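Local coordinates for MGS-M4 (Unidentified, PDB 4Q3M), which is an aldo-keto reductase by family, probably reducing carbonyl compounds with a nicotinamide cofactor, although its substrate is unknown, at residues E160-H168 with I256-F266; K207-R218 with D242-D252. All coordinates share one frame; numbering follows the deposited sequence.

Interaction 1. Residues E160-H168 with I256-F266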
loop_
_atom_site.group_PDB
_atom_site.type_symbol
_atom_site.label_atom_id
_atom_site.label_comp_id
_atom_site.label_asym_id
_atom_site.label_seq_id
_atom_site.Cartn_x
_atom_site.Cartn_y
_atom_site.Cartn_z
ATOM N N GLU A 160 -5.298 6.774 5.478
ATOM C CA GLU A 160 -4.510 7.883 4.956
ATOM C C GLU A 160 -5.039 8.321 3.598
ATOM O O GLU A 160 -4.994 7.562 2.631
ATOM C CB GLU A 160 -3.036 7.495 4.841
ATOM C CG GLU A 160 -2.188 8.515 4.096
ATOM C CD GLU A 160 -0.850 7.955 3.658
ATOM O OE1 GLU A 160 -0.461 6.878 4.157
ATOM O OE2 GLU A 160 -0.190 8.589 2.806
ATOM N N THR A 161 -5.548 9.545 3.532
ATOM C CA THR A 161 -6.111 10.066 2.295
ATOM C C THR A 161 -5.831 11.557 2.148
ATOM O O THR A 161 -6.204 12.359 3.005
ATOM C CB THR A 161 -7.632 9.826 2.223
ATOM O OG1 THR A 161 -7.914 8.440 2.454
ATOM C CG2 THR A 161 -8.172 10.229 0.860
ATOM N N HIS A 162 -5.163 11.916 1.059
ATOM C CA HIS A 162 -4.869 13.308 0.752
ATOM C C HIS A 162 -4.708 13.489 -0.754
ATOM O O HIS A 162 -4.949 12.561 -1.524
ATOM C CB HIS A 162 -3.614 13.772 1.494
ATOM C CG HIS A 162 -2.520 12.751 1.529
ATOM N ND1 HIS A 162 -1.801 12.388 0.411
ATOM C CD2 HIS A 162 -2.020 12.016 2.551
ATOM C CE1 HIS A 162 -0.908 11.474 0.742
ATOM N NE2 HIS A 162 -1.019 11.230 2.035
ATOM N N VAL A 163 -4.296 14.681 -1.171
ATOM C CA VAL A 163 -4.281 15.025 -2.590
ATOM C C VAL A 163 -3.245 14.245 -3.404
ATOM O O VAL A 163 -3.334 14.189 -4.629
ATOM C CB VAL A 163 -4.036 16.531 -2.789
ATOM C CG1 VAL A 163 -5.180 17.338 -2.189
ATOM C CG2 VAL A 163 -2.705 16.939 -2.180
ATOM N N THR A 164 -2.270 13.637 -2.735
ATOM C CA THR A 164 -1.273 12.832 -3.438
ATOM C C THR A 164 -1.581 11.339 -3.321
ATOM O O THR A 164 -1.035 10.526 -4.067
ATOM C CB THR A 164 0.153 13.107 -2.920
ATOM O OG1 THR A 164 0.165 13.060 -1.489
ATOM C CG2 THR A 164 0.627 14.478 -3.374
ATOM N N LEU A 165 -2.458 10.990 -2.385
ATOM C CA LEU A 165 -2.944 9.620 -2.241
ATOM C C LEU A 165 -4.461 9.645 -2.084
ATOM O O LEU A 165 -4.983 9.577 -0.970
ATOM C CB LEU A 165 -2.290 8.928 -1.044
ATOM C CG LEU A 165 -2.537 7.425 -0.891
ATOM C CD1 LEU A 165 -1.766 6.642 -1.945
ATOM C CD2 LEU A 165 -2.173 6.955 0.510
ATOM N N GLN A 166 -5.164 9.741 -3.207
ATOM C CA GLN A 166 -6.585 10.078 -3.197
ATOM C C GLN A 166 -7.512 8.886 -2.953
ATOM O O GLN A 166 -8.674 9.071 -2.587
ATOM C CB GLN A 166 -6.955 10.772 -4.509
ATOM C CG GLN A 166 -6.094 11.994 -4.803
ATOM C CD GLN A 166 -6.620 12.824 -5.954
ATOM O OE1 GLN A 166 -7.642 12.496 -6.556
ATOM N NE2 GLN A 166 -5.925 13.913 -6.265
ATOM N N ASN A 167 -7.000 7.674 -3.160
ATOM C CA ASN A 167 -7.725 6.444 -2.831
ATOM C C ASN A 167 -9.125 6.343 -3.435
ATOM O O ASN A 167 -10.079 6.004 -2.735
ATOM C CB ASN A 167 -7.834 6.295 -1.311
ATOM C CG ASN A 167 -6.485 6.278 -0.626
ATOM O OD1 ASN A 167 -5.493 5.817 -1.192
ATOM N ND2 ASN A 167 -6.438 6.783 0.603
ATOM N N HIS A 168 -9.250 6.631 -4.727
ATOM C CA HIS A 168 -10.550 6.588 -5.392
ATOM C C HIS A 168 -11.114 5.172 -5.471
ATOM O O HIS A 168 -12.328 4.975 -5.420
ATOM C CB HIS A 168 -10.451 7.189 -6.796
ATOM C CG HIS A 168 -10.279 8.675 -6.803
ATOM N ND1 HIS A 168 -11.345 9.547 -6.857
ATOM C CD2 HIS A 168 -9.166 9.444 -6.756
ATOM C CE1 HIS A 168 -10.895 10.789 -6.846
ATOM N NE2 HIS A 168 -9.576 10.754 -6.784
ATOM N N ILE A 256 -7.553 19.187 -9.047
ATOM C CA ILE A 256 -7.025 18.538 -7.854
ATOM C C ILE A 256 -6.827 17.045 -8.114
ATOM O O ILE A 256 -5.958 16.407 -7.524
ATOM C CB ILE A 256 -7.962 18.743 -6.637
ATOM C CG1 ILE A 256 -8.136 20.235 -6.343
ATOM C CG2 ILE A 256 -7.432 18.026 -5.403
ATOM C CD1 ILE A 256 -8.942 20.524 -5.095
ATOM N N ARG A 257 -7.632 16.495 -9.018
ATOM C CA ARG A 257 -7.566 15.076 -9.346
ATOM C C ARG A 257 -6.197 14.670 -9.894
ATOM O O ARG A 257 -5.704 13.577 -9.612
ATOM C CB ARG A 257 -8.658 14.719 -10.359
ATOM C CG ARG A 257 -8.658 13.262 -10.790
ATOM C CD ARG A 257 -8.864 12.338 -9.604
ATOM N NE ARG A 257 -8.754 10.932 -9.977
ATOM C CZ ARG A 257 -7.620 10.238 -9.953
ATOM N NH1 ARG A 257 -6.491 10.822 -9.572
ATOM N NH2 ARG A 257 -7.613 8.962 -10.309
ATOM N N SER A 258 -5.583 15.561 -10.664
ATOM C CA SER A 258 -4.332 15.252 -11.351
ATOM C C SER A 258 -3.117 15.236 -10.425
ATOM O O SER A 258 -2.084 14.660 -10.767
ATOM C CB SER A 258 -4.093 16.253 -12.484
ATOM O OG SER A 258 -5.070 16.117 -13.501
ATOM N N VAL A 259 -3.236 15.859 -9.258
ATOM C CA VAL A 259 -2.094 15.970 -8.353
ATOM C C VAL A 259 -1.902 14.693 -7.533
ATOM O O VAL A 259 -1.047 14.635 -6.647
ATOM C CB VAL A 259 -2.234 17.185 -7.409
ATOM C CG1 VAL A 259 -2.717 18.394 -8.187
ATOM C CG2 VAL A 259 -3.186 16.885 -6.272
ATOM N N ASN A 260 -2.691 13.669 -7.843
ATOM C CA ASN A 260 -2.508 12.354 -7.244
ATOM C C ASN A 260 -1.243 11.688 -7.771
ATOM O O ASN A 260 -1.021 11.632 -8.981
ATOM C CB ASN A 260 -3.719 11.461 -7.516
ATOM C CG ASN A 260 -3.632 10.125 -6.801
ATOM O OD1 ASN A 260 -3.441 10.070 -5.587
ATOM N ND2 ASN A 260 -3.766 9.039 -7.554
ATOM N N THR A 261 -0.413 11.186 -6.863
ATOM C CA THR A 261 0.824 10.519 -7.249
ATOM C C THR A 261 0.792 9.045 -6.864
ATOM O O THR A 261 1.394 8.204 -7.533
ATOM C CB THR A 261 2.053 11.184 -6.601
ATOM O OG1 THR A 261 1.994 11.021 -5.179
ATOM C CG2 THR A 261 2.100 12.667 -6.942
ATOM N N GLY A 262 0.084 8.737 -5.782
ATOM C CA GLY A 262 -0.026 7.370 -5.311
ATOM C C GLY A 262 1.084 6.999 -4.348
ATOM O O GLY A 262 1.246 5.831 -3.996
ATOM N N LYS A 263 1.854 7.997 -3.924
ATOM C CA LYS A 263 2.923 7.774 -2.958
ATOM C C LYS A 263 2.358 7.729 -1.543
ATOM O O LYS A 263 2.101 8.766 -0.932
ATOM C CB LYS A 263 3.991 8.866 -3.070
ATOM C CG LYS A 263 5.107 8.752 -2.041
ATOM C CD LYS A 263 6.086 9.911 -2.150
ATOM C CE LYS A 263 6.993 9.762 -3.361
ATOM N NZ LYS A 263 7.955 8.636 -3.199
ATOM N N LYS A 264 2.159 6.518 -1.031
ATOM C CA LYS A 264 1.616 6.333 0.308
ATOM C C LYS A 264 2.668 6.648 1.366
ATOM O O LYS A 264 3.794 6.157 1.302
ATOM C CB LYS A 264 1.096 4.905 0.482
ATOM C CG LYS A 264 0.472 4.633 1.840
ATOM C CD LYS A 264 -0.388 3.378 1.808
ATOM C CE LYS A 264 -0.944 3.057 3.186
ATOM N NZ LYS A 264 -1.640 4.226 3.791
ATOM N N ILE A 265 2.293 7.470 2.340
ATOM C CA ILE A 265 3.226 7.914 3.367
ATOM C C ILE A 265 3.399 6.883 4.479
ATOM O O ILE A 265 4.522 6.552 4.860
ATOM C CB ILE A 265 2.776 9.249 3.995
ATOM C CG1 ILE A 265 2.650 10.329 2.919
ATOM C CG2 ILE A 265 3.748 9.686 5.081
ATOM C CD1 ILE A 265 2.166 11.662 3.446
ATOM N N PHE A 266 2.286 6.373 4.994
ATOM C CA PHE A 266 2.325 5.510 6.169
ATOM C C PHE A 266 2.407 4.025 5.823
ATOM O O PHE A 266 2.315 3.641 4.655
ATOM C CB PHE A 266 1.109 5.782 7.053
ATOM C CG PHE A 266 1.102 7.157 7.654
ATOM C CD1 PHE A 266 1.814 7.424 8.812
ATOM C CD2 PHE A 266 0.400 8.188 7.053
ATOM C CE1 PHE A 266 1.817 8.692 9.365
ATOM C CE2 PHE A 266 0.400 9.458 7.600
ATOM C CZ PHE A 266 1.109 9.710 8.757
HETATM O O HOH W 1 -4.393 3.887 5.649
HETATM O O HOH W 2 -4.188 4.849 2.875
HETATM O O HOH W 3 2.366 11.129 -1.313
#

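Interaction 2. Residues K207-R218 with D242-D252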
loop_
_atom_site.group_PDB
_atom_site.type_symbol
_atom_site.label_atom_id
_atom_site.label_comp_id
_atom_site.label_asym_id
_atom_site.label_seq_id
_atom_site.Cartn_x
_atom_site.Cartn_y
_atom_site.Cartn_z
ATOM N N LYS A 207 -8.045 31.387 -5.996
ATOM C CA LYS A 207 -9.376 31.531 -6.565
ATOM C C LYS A 207 -10.428 31.764 -5.489
ATOM O O LYS A 207 -11.412 32.472 -5.709
ATOM C CB LYS A 207 -9.714 30.287 -7.387
ATOM C CG LYS A 207 -11.058 30.302 -8.079
ATOM C CD LYS A 207 -11.211 29.045 -8.916
ATOM C CE LYS A 207 -12.601 28.917 -9.501
ATOM N NZ LYS A 207 -12.737 27.652 -10.271
ATOM N N HIS A 208 -10.205 31.178 -4.319
ATOM C CA HIS A 208 -11.176 31.243 -3.237
ATOM C C HIS A 208 -10.636 32.009 -2.032
ATOM O O HIS A 208 -11.262 32.025 -0.971
ATOM C CB HIS A 208 -11.593 29.830 -2.825
ATOM C CG HIS A 208 -12.077 28.990 -3.966
ATOM N ND1 HIS A 208 -13.315 29.166 -4.549
ATOM C CD2 HIS A 208 -11.487 27.974 -4.639
ATOM C CE1 HIS A 208 -13.467 28.292 -5.527
ATOM N NE2 HIS A 208 -12.373 27.557 -5.603
ATOM N N ASP A 209 -9.478 32.642 -2.211
ATOM C CA ASP A 209 -8.836 33.434 -1.163
ATOM C C ASP A 209 -8.643 32.609 0.108
ATOM O O ASP A 209 -8.882 33.081 1.220
ATOM C CB ASP A 209 -9.653 34.698 -0.868
ATOM C CG ASP A 209 -8.900 35.699 -0.011
ATOM O OD1 ASP A 209 -7.650 35.671 -0.020
ATOM O OD2 ASP A 209 -9.558 36.511 0.673
ATOM N N LYS A 210 -8.213 31.365 -0.068
ATOM C CA LYS A 210 -8.006 30.462 1.055
ATOM C C LYS A 210 -6.545 30.053 1.159
ATOM O O LYS A 210 -5.723 30.428 0.324
ATOM C CB LYS A 210 -8.890 29.221 0.914
ATOM C CG LYS A 210 -10.379 29.505 0.991
ATOM C CD LYS A 210 -10.773 29.975 2.379
ATOM C CE LYS A 210 -12.269 30.208 2.481
ATOM N NZ LYS A 210 -12.675 30.580 3.864
ATOM N N THR A 211 -6.224 29.287 2.196
ATOM C CA THR A 211 -4.894 28.716 2.331
ATOM C C THR A 211 -4.882 27.334 1.693
ATOM O O THR A 211 -5.937 26.731 1.492
ATOM C CB THR A 211 -4.456 28.614 3.805
ATOM O OG1 THR A 211 -5.217 27.596 4.465
ATOM C CG2 THR A 211 -4.660 29.943 4.516
ATOM N N ILE A 212 -3.694 26.840 1.367
ATOM C CA ILE A 212 -3.550 25.513 0.776
ATOM C C ILE A 212 -4.153 24.393 1.647
ATOM O O ILE A 212 -4.842 23.519 1.120
ATOM C CB ILE A 212 -2.064 25.197 0.470
ATOM C CG1 ILE A 212 -1.575 26.048 -0.704
ATOM C CG2 ILE A 212 -1.875 23.721 0.159
ATOM C CD1 ILE A 212 -0.175 25.714 -1.160
ATOM N N PRO A 213 -3.911 24.411 2.977
ATOM C CA PRO A 213 -4.569 23.375 3.785
ATOM C C PRO A 213 -6.097 23.430 3.727
ATOM O O PRO A 213 -6.730 22.386 3.564
ATOM C CB PRO A 213 -4.079 23.675 5.204
ATOM C CG PRO A 213 -2.778 24.350 5.011
ATOM C CD PRO A 213 -2.952 25.189 3.784
ATOM N N GLN A 214 -6.668 24.627 3.858
ATOM C CA GLN A 214 -8.116 24.819 3.786
ATOM C C GLN A 214 -8.693 24.211 2.514
ATOM O O GLN A 214 -9.820 23.715 2.496
ATOM C CB GLN A 214 -8.465 26.307 3.848
ATOM C CG GLN A 214 -8.278 26.939 5.212
ATOM C CD GLN A 214 -8.586 28.423 5.207
ATOM O OE1 GLN A 214 -8.269 29.132 4.250
ATOM N NE2 GLN A 214 -9.210 28.903 6.277
ATOM N N ILE A 215 -7.899 24.261 1.451
ATOM C CA ILE A 215 -8.266 23.677 0.172
ATOM C C ILE A 215 -8.333 22.157 0.227
ATOM O O ILE A 215 -9.357 21.561 -0.115
ATOM C CB ILE A 215 -7.266 24.087 -0.917
ATOM C CG1 ILE A 215 -7.443 25.568 -1.269
ATOM C CG2 ILE A 215 -7.388 23.168 -2.125
ATOM C CD1 ILE A 215 -8.890 26.034 -1.288
ATOM N N ALA A 216 -7.233 21.539 0.652
ATOM C CA ALA A 216 -7.132 20.085 0.725
ATOM C C ALA A 216 -8.236 19.509 1.599
ATOM O O ALA A 216 -8.753 18.423 1.334
ATOM C CB ALA A 216 -5.768 19.676 1.253
ATOM N N ILE A 217 -8.596 20.254 2.638
ATOM C CA ILE A 217 -9.673 19.859 3.532
ATOM C C ILE A 217 -11.019 19.922 2.816
ATOM O O ILE A 217 -11.796 18.970 2.867
ATOM C CB ILE A 217 -9.706 20.748 4.787
ATOM C CG1 ILE A 217 -8.415 20.569 5.587
ATOM C CG2 ILE A 217 -10.912 20.416 5.648
ATOM C CD1 ILE A 217 -8.257 21.552 6.718
ATOM N N ARG A 218 -11.280 21.038 2.141
ATOM C CA ARG A 218 -12.534 21.229 1.414
ATOM C C ARG A 218 -12.718 20.187 0.319
ATOM O O ARG A 218 -13.824 19.700 0.093
ATOM C CB ARG A 218 -12.596 22.628 0.802
ATOM C CG ARG A 218 -13.897 22.915 0.067
ATOM C CD ARG A 218 -15.092 22.780 0.998
ATOM N NE ARG A 218 -16.354 22.717 0.267
ATOM C CZ ARG A 218 -17.545 22.593 0.844
ATOM N NH1 ARG A 218 -17.640 22.525 2.164
ATOM N NH2 ARG A 218 -18.642 22.541 0.101
ATOM N N ASP A 242 -12.397 26.823 9.131
ATOM C CA ASP A 242 -13.012 27.785 8.224
ATOM C C ASP A 242 -13.041 27.213 6.812
ATOM O O ASP A 242 -12.246 27.597 5.955
ATOM C CB ASP A 242 -12.261 29.116 8.249
ATOM C CG ASP A 242 -13.002 30.216 7.515
ATOM O OD1 ASP A 242 -14.238 30.107 7.372
ATOM O OD2 ASP A 242 -12.351 31.190 7.082
ATOM N N VAL A 243 -13.971 26.291 6.581
ATOM C CA VAL A 243 -13.999 25.530 5.342
ATOM C C VAL A 243 -15.446 25.325 4.877
ATOM O O VAL A 243 -15.722 24.546 3.963
ATOM C CB VAL A 243 -13.276 24.169 5.529
ATOM C CG1 VAL A 243 -14.153 23.183 6.289
ATOM C CG2 VAL A 243 -12.827 23.596 4.196
ATOM N N PHE A 244 -16.366 26.053 5.501
ATOM C CA PHE A 244 -17.783 25.931 5.174
ATOM C C PHE A 244 -18.373 27.248 4.678
ATOM O O PHE A 244 -19.581 27.469 4.774
ATOM C CB PHE A 244 -18.568 25.437 6.389
ATOM C CG PHE A 244 -18.025 24.170 6.984
ATOM C CD1 PHE A 244 -18.284 22.946 6.393
ATOM C CD2 PHE A 244 -17.257 24.206 8.135
ATOM C CE1 PHE A 244 -17.786 21.779 6.938
ATOM C CE2 PHE A 244 -16.756 23.042 8.686
ATOM C CZ PHE A 244 -17.021 21.827 8.086
ATOM N N ASP A 245 -17.522 28.118 4.148
ATOM C CA ASP A 245 -17.977 29.401 3.626
ATOM C C ASP A 245 -17.662 29.536 2.140
ATOM O O ASP A 245 -17.788 30.617 1.565
ATOM C CB ASP A 245 -17.344 30.554 4.408
ATOM C CG ASP A 245 -15.831 30.541 4.344
ATOM O OD1 ASP A 245 -15.252 29.461 4.104
ATOM O OD2 ASP A 245 -15.218 31.614 4.536
ATOM N N PHE A 246 -17.252 28.432 1.523
ATOM C CA PHE A 246 -16.966 28.419 0.093
ATOM C C PHE A 246 -17.106 27.014 -0.483
ATOM O O PHE A 246 -17.308 26.047 0.253
ATOM C CB PHE A 246 -15.564 28.969 -0.182
ATOM C CG PHE A 246 -14.464 27.966 0.024
ATOM C CD1 PHE A 246 -13.747 27.477 -1.055
ATOM C CD2 PHE A 246 -14.146 27.513 1.294
ATOM C CE1 PHE A 246 -12.732 26.556 -0.873
ATOM C CE2 PHE A 246 -13.133 26.593 1.483
ATOM C CZ PHE A 246 -12.425 26.115 0.398
ATOM N N THR A 247 -16.995 26.911 -1.803
ATOM C CA THR A 247 -17.169 25.639 -2.493
ATOM C C THR A 247 -16.128 25.457 -3.593
ATOM O O THR A 247 -15.457 26.410 -3.988
ATOM C CB THR A 247 -18.577 25.528 -3.109
ATOM O OG1 THR A 247 -18.695 24.289 -3.819
ATOM C CG2 THR A 247 -18.831 26.681 -4.067
ATOM N N LEU A 248 -15.996 24.228 -4.080
ATOM C CA LEU A 248 -15.076 23.928 -5.171
ATOM C C LEU A 248 -15.843 23.448 -6.398
ATOM O O LEU A 248 -16.602 22.481 -6.323
ATOM C CB LEU A 248 -14.053 22.875 -4.739
ATOM C CG LEU A 248 -13.113 23.271 -3.599
ATOM C CD1 LEU A 248 -12.221 22.105 -3.207
ATOM C CD2 LEU A 248 -12.276 24.480 -3.991
ATOM N N ASP A 249 -15.647 24.124 -7.526
ATOM C CA ASP A 249 -16.369 23.779 -8.746
ATOM C C ASP A 249 -15.754 22.572 -9.446
ATOM O O ASP A 249 -14.754 22.017 -8.988
ATOM C CB ASP A 249 -16.427 24.979 -9.701
ATOM C CG ASP A 249 -15.056 25.553 -10.019
ATOM O OD1 ASP A 249 -14.091 24.779 -10.195
ATOM O OD2 ASP A 249 -14.945 26.794 -10.102
ATOM N N GLU A 250 -16.360 22.178 -10.562
ATOM C CA GLU A 250 -15.952 20.984 -11.293
ATOM C C GLU A 250 -14.508 21.053 -11.787
ATOM O O GLU A 250 -13.760 20.084 -11.660
ATOM C CB GLU A 250 -16.892 20.748 -12.479
ATOM C CG GLU A 250 -16.401 19.696 -13.461
ATOM C CD GLU A 250 -17.407 19.410 -14.559
ATOM O OE1 GLU A 250 -18.356 20.206 -14.723
ATOM O OE2 GLU A 250 -17.248 18.388 -15.260
ATOM N N GLU A 251 -14.118 22.197 -12.343
ATOM C CA GLU A 251 -12.779 22.335 -12.906
ATOM C C GLU A 251 -11.722 22.335 -11.804
ATOM O O GLU A 251 -10.584 21.928 -12.033
ATOM C CB GLU A 251 -12.669 23.607 -13.756
ATOM C CG GLU A 251 -12.145 24.831 -13.021
ATOM C CD GLU A 251 -11.774 25.958 -13.965
ATOM O OE1 GLU A 251 -10.917 26.788 -13.593
ATOM O OE2 GLU A 251 -12.338 26.013 -15.078
ATOM N N ASP A 252 -12.102 22.783 -10.610
ATOM C CA ASP A 252 -11.211 22.714 -9.458
ATOM C C ASP A 252 -10.964 21.261 -9.081
ATOM O O ASP A 252 -9.822 20.837 -8.916
ATOM C CB ASP A 252 -11.792 23.472 -8.261
ATOM C CG ASP A 252 -11.649 24.975 -8.394
ATOM O OD1 ASP A 252 -10.710 25.428 -9.082
ATOM O OD2 ASP A 252 -12.472 25.705 -7.802
#

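Interaction 1. Residues E160-H168 with I256-F266
Both carboxylate oxygens of E160 are gripped across the contact, by the K264 ammonium and the backbone N-H groups of I265 and F266. E160 OE2 takes I265 N on its syn lone pair at 2.8 Å, with an N-H...O angle of 165°. Its anti lone pair takes H162 NE2, so this oxygen holds two donors. E160 OE1 accepts from F266 N at 2.9 Å and from K264 NZ, also at 2.9 Å; these two donors arrive from opposite faces of the carboxylate plane. The K264 bond is a salt bridge. CG anti to the backbone N (chi1 171°) and an extended chain carry the carboxylate across to the backbone of 264-266. With an alanine here, K264 would probably lose its counter-charge, and H162 NE2 and the amides of I265 and F266 their acceptor.

The contact joins the loop after strand 156-160 of the TIM barrel to the chain that leaves helix 250-257. Midway along it, T164 O receives two backbone donors, T261 N and G262 N, the latter at 2.7 Å. N260 OD1 accepts from Q166 N. Q166 NE2 bonds I256 O at 2.8 Å and V163 O at 3.1 Å. The R257 guanidinium lies flat on the H168 ring, planes 18° apart, and its NH2 has a salt bridge to D273 of the second subunit.

Farther out, H168 NE2 donates to Q166 OE1, lying in the plane of that carbonyl, and so steadies the amide. A water links E160 O to K264 NZ.

Interaction 2. Residues K207-R218 with D242-D252
H208 NE2 donates to D252 OD2 at 2.9 Å, with the oxygen in the plane of the imidazole but the donor above the carboxylate plane. The contact joins the turn and first part of helix 212-222 to the connection leading into helix 250-257, on the outer side of a TIM barrel.

The same carboxylate is shared. K207 NZ makes weak bonds to both oxygens of D252 and a salt bridge to D249 OD2. D249 has a second task as N-cap of helix 250-257: D249 OD1 accepts from D252 N at 2.8 Å. In the other lysine, K210, CG stands anti to the carbonyl carbon (chi1 -65°), over the centre of one face of the F246 ring. A bend at chi2 then takes CE past F246 CD2 and NZ on to D245. K210 NZ lies 2.8 Å from D245 OD1 and from D245 OD2, using the syn lone pair of each. K210 NZ also has a salt bridge to D242 OD2 at 3.3 Å.

R218 CD lies over the opposite face of F246, while R218 CB and CG come nearest, each 3.5 Å from F246 CZ. Across the contact its guanidinium gives one weak bond, from NH1 to V243 O; its stronger partner is E222, which NE meets in a salt bridge. E222 OE2 also accepts from L248 N and T247 OG1. I215 CD1 touches F246 CE1 at 3.9 Å, and V243 CG2 packs against R218 CB.

At the start of helix 212-222, T211 and Q214 form a capping box. T211 N donates to Q214 OE1 at 2.9 Å, and T211 OG1 weakly accepts from Q214 N. Q214 NE2 is satisfied by Q239 O.

The centres of interactions 1 and 2 lie about 17 Å apart, and all four segments belong to the aldo-keto reductase barrel. Along the chain the order is 160-168, 207-218, 242-252, 256-266, so both segments of interaction 2 come between those of interaction 1. Helix 250-257 is common to both: its start belongs to interaction 2 and its end to interaction 1. The two contacts also touch directly, where I256 CD1 packs on L248 CD1 at 4.1 Å and V163 CG1 meets A216 CB. Helix 250-257 is thus tied at its start to K207 and H208, just before helix 212-222, and at its end to the loop after strand 156-160. Interaction 1 also reaches the second subunit.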